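Local coordinates for protein LIN-41 (Caenorhabditis elegans, PDB 4UMG) that controls the onset of developmental plasticity as a TRIM-NHL protein, represented here by its filamin domain, at residues K19-R22 / E23-T26; T90-E93 / N94-A98. All coordinates share one frame; numbering follows the deposited sequence.

Contact 1: residues K19-R22 / E23-T26; sequences KAIR and ERQT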
ATOM      1  N   LYS A  19       2.431  11.206   3.177  1.00 31.99           N
ATOM      2  CA  LYS A  19       1.657  12.426   3.243  1.00 33.33           C
ATOM      3  C   LYS A  19       0.614  12.444   2.149  1.00 37.96           C
ATOM      4  O   LYS A  19       0.912  12.136   0.993  1.00 39.59           O
ATOM      5  CB  LYS A  19       2.583  13.657   3.117  1.00 38.33           C
ATOM      6  CG  LYS A  19       3.488  13.852   4.329  1.00 42.71           C
ATOM      7  CD  LYS A  19       4.365  15.098   4.211  1.00 50.74           C
ATOM      8  CE  LYS A  19       5.313  15.234   5.388  1.00 64.31           C
ATOM      9  NZ  LYS A  19       4.600  15.326   6.697  1.00 73.20           N
ATOM     10  N   ALA A  20      -0.608  12.832   2.506  1.00 33.19           N
ATOM     11  CA  ALA A  20      -1.691  12.908   1.547  1.00 32.74           C
ATOM     12  C   ALA A  20      -2.727  13.968   1.905  1.00 35.21           C
ATOM     13  O   ALA A  20      -2.680  14.588   2.974  1.00 32.53           O
ATOM     14  CB  ALA A  20      -2.328  11.534   1.340  1.00 32.53           C
ATOM     15  N   ILE A  21      -3.578  14.273   0.940  1.00 32.33           N
ATOM     16  CA  ILE A  21      -4.575  15.322   1.098  1.00 33.30           C
ATOM     17  C   ILE A  21      -5.962  14.736   1.256  1.00 34.29           C
ATOM     18  O   ILE A  21      -6.373  13.853   0.489  1.00 32.34           O
ATOM     19  CB  ILE A  21      -4.469  16.358  -0.060  1.00 37.77           C
ATOM     20  CG1 ILE A  21      -3.042  16.985  -0.114  1.00 38.54           C
ATOM     21  CG2 ILE A  21      -5.554  17.441   0.046  1.00 40.76           C
ATOM     22  CD1 ILE A  21      -2.717  17.832  -1.385  1.00 46.81           C
ATOM     23  N   ARG A  22      -6.696  15.263   2.236  1.00 30.99           N
ATOM     24  CA  ARG A  22      -8.065  14.873   2.526  1.00 31.39           C
ATOM     25  C   ARG A  22      -8.939  15.043   1.295  1.00 33.76           C
ATOM     26  O   ARG A  22      -8.785  16.015   0.523  1.00 33.77           O
ATOM     27  CB  ARG A  22      -8.618  15.724   3.682  1.00 35.87           C
ATOM     28  CG  ARG A  22      -9.955  15.264   4.251  1.00 41.29           C
ATOM     29  CD  ARG A  22     -10.457  16.219   5.331  1.00 42.02           C
ATOM     30  NE  ARG A  22     -10.717  17.567   4.822  1.00 49.84           N
ATOM     31  CZ  ARG A  22     -11.175  18.572   5.562  1.00 67.59           C
ATOM     32  NH1 ARG A  22     -11.428  18.393   6.853  1.00 53.44           N
ATOM     33  NH2 ARG A  22     -11.386  19.763   5.019  1.00 60.49           N
ATOM     34  N   GLU A  23      -9.863  14.087   1.111  1.00 29.47           N
ATOM     35  CA  GLU A  23     -10.887  14.106   0.058  1.00 29.10           C
ATOM     36  C   GLU A  23     -10.319  14.151  -1.367  1.00 35.51           C
ATOM     37  O   GLU A  23     -10.915  14.744  -2.278  1.00 35.06           O
ATOM     38  CB  GLU A  23     -11.895  15.269   0.304  1.00 30.87           C
ATOM     39  CG  GLU A  23     -12.681  15.103   1.592  1.00 34.39           C
ATOM     40  CD  GLU A  23     -13.619  16.246   1.927  1.00 57.68           C
ATOM     41  OE1 GLU A  23     -14.521  16.539   1.111  1.00 53.83           O
ATOM     42  OE2 GLU A  23     -13.479  16.818   3.032  1.00 57.16           O
ATOM     43  N   ARG A  24      -9.153  13.523  -1.560  1.00 32.60           N
ATOM     44  CA  ARG A  24      -8.551  13.428  -2.884  1.00 33.40           C
ATOM     45  C   ARG A  24      -8.230  11.948  -3.033  1.00 35.09           C
ATOM     46  O   ARG A  24      -7.730  11.357  -2.084  1.00 31.15           O
ATOM     47  CB  ARG A  24      -7.244  14.246  -2.970  1.00 36.10           C
ATOM     48  CG  ARG A  24      -7.414  15.743  -2.694  1.00 41.87           C
ATOM     49  CD  ARG A  24      -7.421  16.589  -3.939  1.00 52.76           C
ATOM     50  NE  ARG A  24      -7.423  18.011  -3.595  1.00 66.85           N
ATOM     51  CZ  ARG A  24      -6.347  18.793  -3.617  1.00 78.93           C
ATOM     52  NH1 ARG A  24      -5.172  18.308  -3.994  1.00 61.49           N
ATOM     53  NH2 ARG A  24      -6.443  20.071  -3.276  1.00 67.86           N
ATOM     54  N   GLN A  25      -8.584  11.335  -4.174  1.00 32.33           N
ATOM     55  CA  GLN A  25      -8.249   9.929  -4.437  1.00 32.14           C
ATOM     56  C   GLN A  25      -6.715   9.862  -4.469  1.00 34.31           C
ATOM     57  O   GLN A  25      -6.077  10.653  -5.172  1.00 36.07           O
ATOM     58  CB  GLN A  25      -8.853   9.490  -5.786  1.00 35.88           C
ATOM     59  CG  GLN A  25     -10.311   9.055  -5.633  1.00 38.00           C
ATOM     60  CD  GLN A  25     -10.864   8.392  -6.871  1.00 64.19           C
ATOM     61  OE1 GLN A  25     -10.613   8.814  -8.009  1.00 61.75           O
ATOM     62  NE2 GLN A  25     -11.664   7.351  -6.672  1.00 53.42           N
ATOM     63  N   THR A  26      -6.145   8.982  -3.645  1.00 29.09           N
ATOM     64  CA  THR A  26      -4.711   8.891  -3.399  1.00 28.20           C
ATOM     65  C   THR A  26      -4.188   7.555  -3.897  1.00 32.27           C
ATOM     66  O   THR A  26      -4.838   6.539  -3.667  1.00 31.33           O
ATOM     67  CB  THR A  26      -4.493   9.056  -1.871  1.00 30.96           C
ATOM     68  OG1 THR A  26      -5.085  10.303  -1.473  1.00 34.02           O
ATOM     69  CG2 THR A  26      -3.022   9.023  -1.468  1.00 34.75           C
TER
HETATM   70  O   HOH W   1      -3.865  12.895  -1.576  1.00 44.31           O
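Arg24 starts with CG anti to its carbonyl carbon and then bends at chi2 (-102°), which carries its guanidinium back to Ile21, whose CG2 stands anti to the Ile21 backbone N. The two side chains run alongside each other in the same direction. The CG2 methyl of Ile21 sits over the centre of one guanidinium face, 4.0 Å from CZ of Arg24, while the longer branch ends with CD1 of Ile21 3.6 Å from NH1 of Arg24. Aliphatic carbon packs on the flat cation. Arg22 and Glu23 make a second side-by-side pair. OE2 of Glu23 lies 3.4 Å from NE of Arg22, over the guanidinium face and well out of its plane, with the two flat groups turned 49° apart; this salt bridge relies on charge alone. The stronger partner of Arg22 is Glu106, whose OE1 forms a salt bridge with NH1.

In the backbone of the bend, Arg24 N gives Ile21 O a weak hydrogen bond (3.5 Å, 130°). Thr26 does more of the fastening. Thr26 OG1 donates to Arg24 O at 2.9 Å, approaching from above the carbonyl plane, and accepts a bond from a water that in turn takes the N-H of Ile21, so the water spans the mouth of the bend. CG2 of Thr26 meets CB of Ala20 at 3.8 Å. Residues Ile21 to Arg24 form a type II beta turn, with Glu23 at positive phi. The bend leads from strand 19-21, which runs parallel to strand 118-130, into strand 26-31 beside strand 96-101, a passage typical of the immunoglobulin-like beta sandwich of filamin repeats.

Contact 2: residues T90-E93 / N94-A98; sequences TPRE and NGIVA
The carboxamide of Asn94 stands close against the peptide of Glu93, with ND2 of Asn94 2.8 Å from Glu93 O, yet the angle is too poor for a hydrogen bond. The other flat group, the Arg92 guanidinium, carries CG2 of Thr90 on one face, 3.4 Å above the plane and offset toward the rim. A bend at chi2 (-76°) turns the Arg92 chain back over the end of strand 84-91, to that methyl, while nearer the backbone CB of Arg92 touches CG2 of Ile96 at 3.9 Å. Asn94 and Gly95 have positive phi, with backbone angles near those of a type I' turn, reversing the chain in a tight beta hairpin between strands 84-91 and 96-101. A valine in place of Asn94, branched at CB and lacking the carboxamide, would probably lose the ease with which asparagine adopts this left-handed conformation, leaving the turn less fixed. The loop end is tied by a weak bond from Ile96 N to Glu93 O (3.4 Å) and a firmer one from Arg92 N to Ile96 O (2.9 Å). Thr90 and Ala98 are an antiparallel hydrogen-bonded pair: Thr90 N meets Ala98 O at 3.0 Å, nearly straight (171°) and in the carbonyl plane, and Ala98 N returns a bond to Thr90 O at 3.0 Å. A water joins Thr90 OG1 to Ala98 O. Toward strand 26-31, Val97 touches Val30, and Ile96 touches Tyr29 and Gln31.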
ATOM      1  N   THR A  90      -4.990  -2.356  -8.420  1.00 32.88           N
ATOM      2  CA  THR A  90      -4.930  -2.494  -9.875  1.00 34.46           C
ATOM      3  C   THR A  90      -3.584  -3.093 -10.230  1.00 41.21           C
ATOM      4  O   THR A  90      -2.565  -2.446  -9.950  1.00 39.17           O
ATOM      5  CB  THR A  90      -5.107  -1.099 -10.512  1.00 41.11           C
ATOM      6  OG1 THR A  90      -6.265  -0.479  -9.967  1.00 44.08           O
ATOM      7  CG2 THR A  90      -5.202  -1.151 -12.041  1.00 44.28           C
ATOM      8  N   PRO A  91      -3.542  -4.268 -10.926  1.00 41.76           N
ATOM      9  CA  PRO A  91      -2.241  -4.809 -11.339  1.00 42.27           C
ATOM     10  C   PRO A  91      -1.704  -3.998 -12.509  1.00 45.26           C
ATOM     11  O   PRO A  91      -2.470  -3.560 -13.378  1.00 43.22           O
ATOM     12  CB  PRO A  91      -2.560  -6.249 -11.766  1.00 45.71           C
ATOM     13  CG  PRO A  91      -3.993  -6.214 -12.180  1.00 50.77           C
ATOM     14  CD  PRO A  91      -4.658  -5.141 -11.358  1.00 44.86           C
ATOM     15  N   ARG A  92      -0.404  -3.735 -12.481  1.00 42.47           N
ATOM     16  CA  ARG A  92       0.274  -3.000 -13.548  1.00 43.56           C
ATOM     17  C   ARG A  92       1.362  -3.892 -14.109  1.00 47.37           C
ATOM     18  O   ARG A  92       1.562  -5.006 -13.610  1.00 46.05           O
ATOM     19  CB  ARG A  92       0.823  -1.654 -13.023  1.00 41.19           C
ATOM     20  CG  ARG A  92      -0.278  -0.642 -12.665  1.00 47.82           C
ATOM     21  CD  ARG A  92      -0.911  -0.006 -13.895  1.00 65.19           C
ATOM     22  NE  ARG A  92      -2.000   0.907 -13.542  1.00 76.33           N
ATOM     23  CZ  ARG A  92      -3.197   0.914 -14.122  1.00 88.90           C
ATOM     24  NH1 ARG A  92      -3.487   0.041 -15.078  1.00 69.75           N
ATOM     25  NH2 ARG A  92      -4.122   1.782 -13.733  1.00 77.26           N
ATOM     26  N   GLU A  93       2.060  -3.431 -15.150  1.00 45.53           N
ATOM     27  CA  GLU A  93       3.106  -4.233 -15.743  1.00 45.98           C
ATOM     28  C   GLU A  93       4.280  -4.450 -14.805  1.00 50.44           C
ATOM     29  O   GLU A  93       4.541  -3.644 -13.912  1.00 48.49           O
ATOM     30  CB  GLU A  93       3.579  -3.589 -17.044  1.00 49.25           C
ATOM     31  CG  GLU A  93       3.850  -4.600 -18.122  1.00 60.18           C
ATOM     32  CD  GLU A  93       4.520  -3.968 -19.318  1.00 69.80           C
ATOM     33  OE1 GLU A  93       4.532  -2.719 -19.407  1.00 53.88           O
ATOM     34  OE2 GLU A  93       5.034  -4.725 -20.169  1.00 63.13           O
ATOM     35  N   ASN A  94       4.974  -5.569 -15.015  1.00 49.43           N
ATOM     36  CA  ASN A  94       6.189  -5.997 -14.341  1.00 48.68           C
ATOM     37  C   ASN A  94       6.164  -5.817 -12.800  1.00 48.63           C
ATOM     38  O   ASN A  94       7.062  -5.213 -12.204  1.00 47.58           O
ATOM     39  CB  ASN A  94       7.436  -5.365 -14.992  1.00 56.43           C
ATOM     40  CG  ASN A  94       7.679  -3.896 -14.738  1.00 93.72           C
ATOM     41  OD1 ASN A  94       8.643  -3.539 -14.076  1.00 91.30           O
ATOM     42  ND2 ASN A  94       6.877  -3.012 -15.312  1.00 90.45           N
ATOM     43  N   GLY A  95       5.157  -6.423 -12.180  1.00 41.99           N
ATOM     44  CA  GLY A  95       5.061  -6.500 -10.726  1.00 39.17           C
ATOM     45  C   GLY A  95       4.747  -5.241  -9.945  1.00 40.89           C
ATOM     46  O   GLY A  95       4.916  -5.219  -8.721  1.00 39.06           O
ATOM     47  N   ILE A  96       4.257  -4.201 -10.603  1.00 39.33           N
ATOM     48  CA  ILE A  96       3.836  -3.002  -9.861  1.00 38.45           C
ATOM     49  C   ILE A  96       2.358  -3.172  -9.593  1.00 39.25           C
ATOM     50  O   ILE A  96       1.628  -3.658 -10.465  1.00 38.08           O
ATOM     51  CB  ILE A  96       4.136  -1.675 -10.632  1.00 44.62           C
ATOM     52  CG1 ILE A  96       5.632  -1.296 -10.576  1.00 45.74           C
ATOM     53  CG2 ILE A  96       3.235  -0.498 -10.163  1.00 46.69           C
ATOM     54  CD1 ILE A  96       6.144  -0.535  -9.293  1.00 54.57           C
ATOM     55  N   VAL A  97       1.923  -2.802  -8.373  1.00 31.76           N
ATOM     56  CA  VAL A  97       0.518  -2.781  -8.014  1.00 33.77           C
ATOM     57  C   VAL A  97       0.200  -1.348  -7.538  1.00 35.91           C
ATOM     58  O   VAL A  97       0.926  -0.798  -6.702  1.00 36.24           O
ATOM     59  CB  VAL A  97       0.088  -3.886  -7.003  1.00 39.13           C
ATOM     60  CG1 VAL A  97       0.827  -3.775  -5.682  1.00 40.16           C
ATOM     61  CG2 VAL A  97      -1.429  -3.886  -6.771  1.00 39.26           C
ATOM     62  N   ALA A  98      -0.838  -0.739  -8.106  1.00 29.88           N
ATOM     63  CA  ALA A  98      -1.265   0.590  -7.665  1.00 29.73           C
ATOM     64  C   ALA A  98      -2.363   0.381  -6.620  1.00 32.34           C
ATOM     65  O   ALA A  98      -3.285  -0.407  -6.857  1.00 32.95           O
ATOM     66  CB  ALA A  98      -1.815   1.388  -8.849  1.00 31.86           C
TER
HETATM   67  O   HOH W   2      -5.655   1.223  -7.799  1.00 35.76           O

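Both contacts are local chain reversals that reach one sheet, yet they lie apart: their centres are 21 Å from each other and the nearest atoms about 7 Å, without touching. Strands 26-31 and 96-101 connect them. Contact 1 delivers Thr26 to the start of the first, beside Tyr101, whereas contact 2 launches the second, with Val97 bonded to Val30 near the other end. Contact 1 belongs to the surface and relies on charged side chains, a weak turn bond and a bridging water. Contact 2 is partly buried, and regular backbone pairing does most of its work, its polar and charged groups gathering at the loop and on the Thr90-Glu93 side.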